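Local coordinates for epsin 1 (Danio rerio, PDB 5LP0), which probably binds membranes rich in phosphatidylinositol 4,5-bisphosphate, bends them and promotes clathrin-coated invaginations during receptor-mediated endocytosis, at residues K11-T16 against W49-D54; Q98-D101 against K105-G108. All blocks are in the same frame, centred on the assembly; numbering follows the deposited sequence.

Contact 1: K11-T16 against W49-D54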
ATOM      1  N   LYS A  11       9.947  -5.671   5.788  1.00 12.09           N
ATOM      2  CA  LYS A  11       8.898  -4.944   6.499  1.00 12.11           C
ATOM      3  C   LYS A  11       7.636  -4.828   5.634  1.00 10.69           C
ATOM      4  O   LYS A  11       6.516  -4.982   6.120  1.00 10.02           O
ATOM      5  CB  LYS A  11       9.403  -3.556   6.915  1.00 13.51           C
ATOM      6  CG  LYS A  11      10.336  -3.614   8.115  1.00 14.61           C
ATOM      7  CD  LYS A  11      10.903  -2.249   8.462  1.00 21.42           C
ATOM      8  CE  LYS A  11      11.815  -2.287   9.686  1.00 28.42           C
ATOM      9  NZ  LYS A  11      11.112  -2.818  10.899  1.00 32.51           N
ATOM     10  N   VAL A  12       7.804  -4.529   4.355  1.00  8.94           N
ATOM     11  CA  VAL A  12       6.658  -4.488   3.450  1.00  8.36           C
ATOM     12  C   VAL A  12       5.948  -5.852   3.370  1.00  8.24           C
ATOM     13  O   VAL A  12       4.708  -5.933   3.436  1.00 10.28           O
ATOM     14  CB  VAL A  12       7.077  -4.052   2.038  1.00  9.15           C
ATOM     15  CG1 VAL A  12       5.914  -4.202   1.085  1.00  8.39           C
ATOM     16  CG2 VAL A  12       7.588  -2.626   2.041  1.00  9.77           C
ATOM     17  N   ARG A  13       6.725  -6.930   3.280  1.00 10.43           N
ATOM     18  CA  ARG A  13       6.134  -8.271   3.210  1.00 10.03           C
ATOM     19  C   ARG A  13       5.298  -8.544   4.453  1.00 11.94           C
ATOM     20  O   ARG A  13       4.178  -9.035   4.367  1.00 12.68           O
ATOM     21  CB  ARG A  13       7.209  -9.355   3.069  1.00 12.09           C
ATOM     22  CG  ARG A  13       7.797  -9.430   1.704  1.00 13.54           C
ATOM     23  CD  ARG A  13       9.000 -10.372   1.654  1.00 19.30           C
ATOM     24  NE  ARG A  13       9.514 -10.464   0.294  1.00 20.05           N
ATOM     25  CZ  ARG A  13       9.044 -11.289  -0.635  1.00 22.85           C
ATOM     26  NH1 ARG A  13       8.051 -12.122  -0.348  1.00 22.23           N
ATOM     27  NH2 ARG A  13       9.575 -11.281  -1.852  1.00 25.29           N
ATOM     28  N   GLU A  14       5.839  -8.203   5.609  1.00 11.50           N
ATOM     29  CA  GLU A  14       5.150  -8.410   6.865  1.00 14.00           C
ATOM     30  C   GLU A  14       3.852  -7.613   6.898  1.00 12.65           C
ATOM     31  O   GLU A  14       2.832  -8.111   7.335  1.00 14.74           O
ATOM     32  CB  GLU A  14       6.051  -7.979   8.020  1.00 17.50           C
ATOM     33  CG  GLU A  14       5.359  -8.053   9.359  1.00 30.83           C
ATOM     34  CD  GLU A  14       5.064  -9.473   9.776  1.00 32.29           C
ATOM     35  OE1 GLU A  14       5.887 -10.364   9.455  1.00 34.63           O
ATOM     36  OE2 GLU A  14       3.999  -9.704  10.406  1.00 37.76           O
ATOM     37  N   ALA A  15       3.910  -6.370   6.423  1.00 10.52           N
ATOM     38  CA  ALA A  15       2.770  -5.476   6.433  1.00 10.22           C
ATOM     39  C   ALA A  15       1.675  -5.933   5.476  1.00 11.16           C
ATOM     40  O   ALA A  15       0.535  -5.502   5.590  1.00 12.21           O
ATOM     41  CB  ALA A  15       3.207  -4.042   6.080  1.00 12.26           C
ATOM     42  N   THR A  16       2.044  -6.707   4.467  1.00  9.61           N
ATOM     43  CA  THR A  16       1.086  -7.114   3.444  1.00 10.09           C
ATOM     44  C   THR A  16       0.819  -8.625   3.379  1.00  9.65           C
ATOM     45  O   THR A  16       0.375  -9.159   2.352  1.00  9.88           O
ATOM     46  CB  THR A  16       1.557  -6.598   2.083  1.00  7.36           C
ATOM     47  OG1 THR A  16       2.849  -7.147   1.762  1.00  9.61           O
ATOM     48  CG2 THR A  16       1.629  -5.057   2.078  1.00 10.85           C
ATOM     49  N   TRP A  49       4.238  -2.955  -5.250  1.00  6.00           N
ATOM     50  CA  TRP A  49       3.687  -3.244  -6.574  1.00  5.89           C
ATOM     51  C   TRP A  49       3.582  -4.742  -6.823  1.00  4.31           C
ATOM     52  O   TRP A  49       2.590  -5.204  -7.423  1.00  7.04           O
ATOM     53  CB  TRP A  49       4.487  -2.564  -7.698  1.00  5.62           C
ATOM     54  CG  TRP A  49       4.466  -1.049  -7.679  1.00  6.92           C
ATOM     55  CD1 TRP A  49       5.551  -0.221  -7.578  1.00  8.28           C
ATOM     56  CD2 TRP A  49       3.317  -0.187  -7.783  1.00  6.34           C
ATOM     57  NE1 TRP A  49       5.144   1.083  -7.598  1.00  6.51           N
ATOM     58  CE2 TRP A  49       3.783   1.140  -7.716  1.00  6.06           C
ATOM     59  CE3 TRP A  49       1.943  -0.412  -7.929  1.00  7.42           C
ATOM     60  CZ2 TRP A  49       2.923   2.249  -7.775  1.00  6.91           C
ATOM     61  CZ3 TRP A  49       1.088   0.675  -7.986  1.00  6.28           C
ATOM     62  CH2 TRP A  49       1.582   2.000  -7.917  1.00  7.29           C
ATOM     63  N   LYS A  50       4.537  -5.520  -6.324  1.00  5.58           N
ATOM     64  CA  LYS A  50       4.446  -6.969  -6.443  1.00  4.66           C
ATOM     65  C   LYS A  50       3.230  -7.498  -5.693  1.00  7.01           C
ATOM     66  O   LYS A  50       2.465  -8.299  -6.230  1.00  7.60           O
ATOM     67  CB  LYS A  50       5.701  -7.629  -5.905  1.00  7.35           C
ATOM     68  CG  LYS A  50       6.909  -7.505  -6.840  1.00  8.85           C
ATOM     69  CD  LYS A  50       8.156  -8.181  -6.256  1.00 11.51           C
ATOM     70  CE  LYS A  50       9.402  -7.974  -7.150  1.00 11.80           C
ATOM     71  NZ  LYS A  50      10.622  -8.479  -6.472  1.00 18.37           N
ATOM     72  N   ARG A  51       3.012  -7.045  -4.463  1.00  6.13           N
ATOM     73  CA  ARG A  51       1.890  -7.531  -3.676  1.00  7.30           C
ATOM     74  C   ARG A  51       0.568  -7.091  -4.317  1.00  5.71           C
ATOM     75  O   ARG A  51      -0.405  -7.835  -4.300  1.00  6.48           O
ATOM     76  CB  ARG A  51       2.008  -7.038  -2.226  1.00  5.34           C
ATOM     77  CG  ARG A  51       3.143  -7.748  -1.438  1.00  7.25           C
ATOM     78  CD  ARG A  51       2.634  -9.114  -0.961  1.00  9.49           C
ATOM     79  NE  ARG A  51       3.612 -10.194  -0.735  1.00 19.99           N
ATOM     80  CZ  ARG A  51       3.969 -10.667   0.460  1.00 16.20           C
ATOM     81  NH1 ARG A  51       3.541 -10.096   1.571  1.00 20.72           N
ATOM     82  NH2 ARG A  51       4.810 -11.691   0.553  1.00 18.30           N
ATOM     83  N   LEU A  52       0.555  -5.917  -4.943  1.00  5.60           N
ATOM     84  CA  LEU A  52      -0.621  -5.409  -5.635  1.00  5.56           C
ATOM     85  C   LEU A  52      -0.947  -6.187  -6.917  1.00  6.36           C
ATOM     86  O   LEU A  52      -2.027  -6.007  -7.487  1.00  7.63           O
ATOM     87  CB  LEU A  52      -0.428  -3.925  -5.985  1.00  5.35           C
ATOM     88  CG  LEU A  52      -0.541  -2.938  -4.818  1.00  5.51           C
ATOM     89  CD1 LEU A  52      -0.121  -1.559  -5.277  1.00  5.47           C
ATOM     90  CD2 LEU A  52      -1.950  -2.874  -4.213  1.00  6.49           C
ATOM     91  N   ASN A  53      -0.025  -7.049  -7.336  1.00  5.67           N
ATOM     92  CA  ASN A  53      -0.151  -7.832  -8.566  1.00  5.66           C
ATOM     93  C   ASN A  53      -0.329  -9.333  -8.287  1.00  7.41           C
ATOM     94  O   ASN A  53      -0.213 -10.154  -9.197  1.00  9.47           O
ATOM     95  CB  ASN A  53       1.127  -7.608  -9.399  1.00  7.18           C
ATOM     96  CG  ASN A  53       0.995  -8.056 -10.841  1.00  7.78           C
ATOM     97  OD1 ASN A  53      -0.072  -7.945 -11.456  1.00  8.82           O
ATOM     98  ND2 ASN A  53       2.092  -8.556 -11.396  1.00  9.80           N
ATOM     99  N   ASP A  54      -0.627  -9.684  -7.042  1.00  5.88           N
ATOM    100  CA  ASP A  54      -1.032 -11.050  -6.673  1.00  7.69           C
ATOM    101  C   ASP A  54      -2.526 -11.268  -6.935  1.00  6.42           C
ATOM    102  O   ASP A  54      -3.260 -10.322  -7.262  1.00  6.63           O
ATOM    103  CB  ASP A  54      -0.659 -11.321  -5.213  1.00  8.39           C
ATOM    104  CG  ASP A  54       0.827 -11.611  -5.031  1.00  9.37           C
ATOM    105  OD1 ASP A  54       1.297 -11.552  -3.874  1.00 11.87           O
ATOM    106  OD2 ASP A  54       1.510 -11.914  -6.032  1.00 11.47           O
TER
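R51, on helix 38-51, reaches R13 in the last turn of helix 8-15 and T16 just beyond it. R51 CB lies 4.1 Å from T16 OG1, at the margin of the contact. R51 CG comes closer, 3.3 Å from T16 OG1, and R51 CD runs on past that oxygen at much the same distance. The chain kinks at chi2 (-81°), which carries the guanidinium round the threonine hydroxyl. R51 NH1 then donates to T16 OG1 at 3.0 Å, the oxygen lying somewhat tilted from the guanidinium plane, and makes a weak, strongly bent bond to R13 O. T16 OG1 makes two bonds, accepting from R51 NH1 and donating its own hydrogen to V12 O at 2.8 Å, back into the helix that T16 has just left. In the ENTH domain this basic corner, with H61 beside R51 and N18 not far off, probably forms the phosphatidylinositol 4,5-bisphosphate site, as in a close relative. R51 NH2, at the far tip, stands 3.4 Å from R13 NH1, two donors not bonded to each other; both arginines probably serve the headgroup. R13 lays its CG over one face of the R51 guanidinium, and the two guanidinium planes are turned 85° apart. Further out, R13 NH2 is engaged in a salt bridge with E9.

Contact 2: Q98-D101 against K105-G108; sequences QYID and KDQG
A single, isolated beta bridge, I100 with D106, joins two pieces of chain in a domain that is mostly helix and has no regular strand. D101 N donates to K105 O at 3.1 Å, while Y99 O takes G108 N at 3.2 Å and a weak bond from Q107 N. D106 sits at the centre of an inverse gamma turn. The D101 carboxylate turns back between its own N and carbonyl carbon (chi1 72°): D101 OD1 is met by K105 N at 3.0 Å from above the carboxylate plane, and D101 OD2 receives a weak 3.3 Å bond from Q107 NE2. One water links D101 OD2 to K105 NZ; another joins Y99 N to D106 OD1. Replacing D101 by an alanine is likely to leave K105 N without its side-chain acceptor, the Q107 amide without its weak partner, and the water at K105 NZ without its anchor. I100 lays CD1 against D106 CG at 3.8 Å. The Y99 ring meets that of W59, on helix 59-75. D106 OD1 caps V109 N and OD2 forms a salt bridge with R112, which fastens this surface loop, between helices 89-92 and 108-122, to the latter.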
ATOM      1  N   GLN A  98     -11.205  -9.934  -9.159  1.00  9.32           N
ATOM      2  CA  GLN A  98     -12.207 -10.948  -8.806  1.00 10.38           C
ATOM      3  C   GLN A  98     -11.624 -12.000  -7.891  1.00 10.84           C
ATOM      4  O   GLN A  98     -10.542 -12.528  -8.153  1.00 11.39           O
ATOM      5  CB  GLN A  98     -12.706 -11.693 -10.058  1.00 13.37           C
ATOM      6  CG  GLN A  98     -13.217 -10.833 -11.192  1.00 13.31           C
ATOM      7  CD  GLN A  98     -14.445 -10.025 -10.823  1.00 15.30           C
ATOM      8  OE1 GLN A  98     -15.435 -10.563 -10.338  1.00 18.97           O
ATOM      9  NE2 GLN A  98     -14.381  -8.716 -11.050  1.00 15.01           N
ATOM     10  N   TYR A  99     -12.352 -12.340  -6.837  1.00 11.91           N
ATOM     11  CA  TYR A  99     -12.083 -13.579  -6.105  1.00 12.43           C
ATOM     12  C   TYR A  99     -13.254 -14.029  -5.255  1.00 14.37           C
ATOM     13  O   TYR A  99     -13.692 -13.308  -4.366  1.00 14.63           O
ATOM     14  CB  TYR A  99     -10.829 -13.464  -5.228  1.00 10.33           C
ATOM     15  CG  TYR A  99     -10.475 -14.784  -4.570  1.00 10.64           C
ATOM     16  CD1 TYR A  99     -10.149 -15.892  -5.343  1.00 12.23           C
ATOM     17  CD2 TYR A  99     -10.474 -14.926  -3.190  1.00 11.68           C
ATOM     18  CE1 TYR A  99      -9.812 -17.103  -4.765  1.00 13.30           C
ATOM     19  CE2 TYR A  99     -10.160 -16.161  -2.594  1.00 12.99           C
ATOM     20  CZ  TYR A  99      -9.814 -17.225  -3.392  1.00 12.62           C
ATOM     21  OH  TYR A  99      -9.498 -18.426  -2.806  1.00 16.55           O
ATOM     22  N   ILE A 100     -13.714 -15.246  -5.546  1.00 13.72           N
ATOM     23  CA  ILE A 100     -14.712 -15.944  -4.741  1.00 18.02           C
ATOM     24  C   ILE A 100     -13.950 -17.009  -3.962  1.00 15.84           C
ATOM     25  O   ILE A 100     -13.245 -17.821  -4.564  1.00 19.79           O
ATOM     26  CB  ILE A 100     -15.770 -16.633  -5.642  1.00 18.69           C
ATOM     27  CG1 ILE A 100     -16.434 -15.598  -6.554  1.00 19.24           C
ATOM     28  CG2 ILE A 100     -16.825 -17.400  -4.803  1.00 21.76           C
ATOM     29  CD1 ILE A 100     -17.040 -14.440  -5.804  1.00 20.98           C
ATOM     30  N   ASP A 101     -14.043 -16.980  -2.636  1.00 16.33           N
ATOM     31  CA  ASP A 101     -13.352 -17.986  -1.850  1.00 19.70           C
ATOM     32  C   ASP A 101     -14.159 -19.292  -1.787  1.00 22.79           C
ATOM     33  O   ASP A 101     -15.241 -19.408  -2.372  1.00 22.41           O
ATOM     34  CB  ASP A 101     -12.944 -17.467  -0.458  1.00 24.41           C
ATOM     35  CG  ASP A 101     -14.103 -17.290   0.492  1.00 36.10           C
ATOM     36  OD1 ASP A 101     -15.187 -17.869   0.260  1.00 31.33           O
ATOM     37  OD2 ASP A 101     -13.906 -16.571   1.505  1.00 31.74           O
ATOM     38  N   LYS A 105     -17.793 -16.746  -0.638  1.00 25.91           N
ATOM     39  CA  LYS A 105     -17.913 -15.324  -0.314  1.00 25.01           C
ATOM     40  C   LYS A 105     -16.974 -14.437  -1.136  1.00 26.18           C
ATOM     41  O   LYS A 105     -15.817 -14.786  -1.407  1.00 25.58           O
ATOM     42  CB  LYS A 105     -17.799 -15.083   1.196  1.00 30.75           C
ATOM     43  CG  LYS A 105     -16.422 -14.760   1.714  1.00 31.35           C
ATOM     44  CD  LYS A 105     -16.370 -14.673   3.253  1.00 38.69           C
ATOM     45  CE  LYS A 105     -17.618 -15.204   3.966  1.00 37.87           C
ATOM     46  NZ  LYS A 105     -17.514 -16.627   4.416  1.00 39.04           N
ATOM     47  N   ASP A 106     -17.524 -13.311  -1.566  1.00 22.20           N
ATOM     48  CA  ASP A 106     -16.859 -12.430  -2.526  1.00 20.58           C
ATOM     49  C   ASP A 106     -15.832 -11.545  -1.829  1.00 14.95           C
ATOM     50  O   ASP A 106     -16.140 -10.450  -1.397  1.00 16.52           O
ATOM     51  CB  ASP A 106     -17.894 -11.566  -3.276  1.00 17.32           C
ATOM     52  CG  ASP A 106     -17.302 -10.883  -4.512  1.00 15.97           C
ATOM     53  OD1 ASP A 106     -16.061 -10.764  -4.578  1.00 14.76           O
ATOM     54  OD2 ASP A 106     -18.058 -10.435  -5.402  1.00 15.95           O
ATOM     55  N   GLN A 107     -14.600 -12.024  -1.700  1.00 14.98           N
ATOM     56  CA  GLN A 107     -13.554 -11.210  -1.081  1.00 15.31           C
ATOM     57  C   GLN A 107     -13.102 -10.115  -2.038  1.00 13.62           C
ATOM     58  O   GLN A 107     -12.619  -9.073  -1.612  1.00 16.22           O
ATOM     59  CB  GLN A 107     -12.370 -12.074  -0.635  1.00 16.27           C
ATOM     60  CG  GLN A 107     -12.753 -13.160   0.399  1.00 17.72           C
ATOM     61  CD  GLN A 107     -13.144 -12.600   1.754  1.00 19.79           C
ATOM     62  OE1 GLN A 107     -13.047 -11.407   2.011  1.00 21.77           O
ATOM     63  NE2 GLN A 107     -13.596 -13.479   2.634  1.00 29.19           N
ATOM     64  N   GLY A 108     -13.269 -10.354  -3.332  1.00 11.71           N
ATOM     65  CA  GLY A 108     -12.897  -9.381  -4.341  1.00 10.22           C
ATOM     66  C   GLY A 108     -13.613  -8.058  -4.177  1.00 10.00           C
ATOM     67  O   GLY A 108     -13.025  -7.007  -4.475  1.00 10.89           O
TER
HETATM   68  O   HOH W   1     -14.923 -11.274  -6.916  1.00 10.62           O
HETATM   69  O   HOH W   2     -14.809 -17.719   3.530  1.00 43.66           O

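Contact 1 is partly buried and near the middle of the chain, with its centre about 7 Å from the chain's centre; contact 2 lies at the surface, about 20 Å out. They share no helix: contact 1 ties the ends of helices 8-15 and 38-51, 33 residues apart, whereas contact 2 folds one loop back on itself ahead of helix 108-122. Their nearest atoms are about 8 Å apart. In contact 1 an arginine side chain donates to a hydroxyl and, weakly, to a backbone carbonyl, and the chemistry is basic, as befits a probable lipid-headgroup site. Contact 2 relies largely on backbone bonds, supplemented by the D101 and D106 carboxylates, the Q107 amide and two waters.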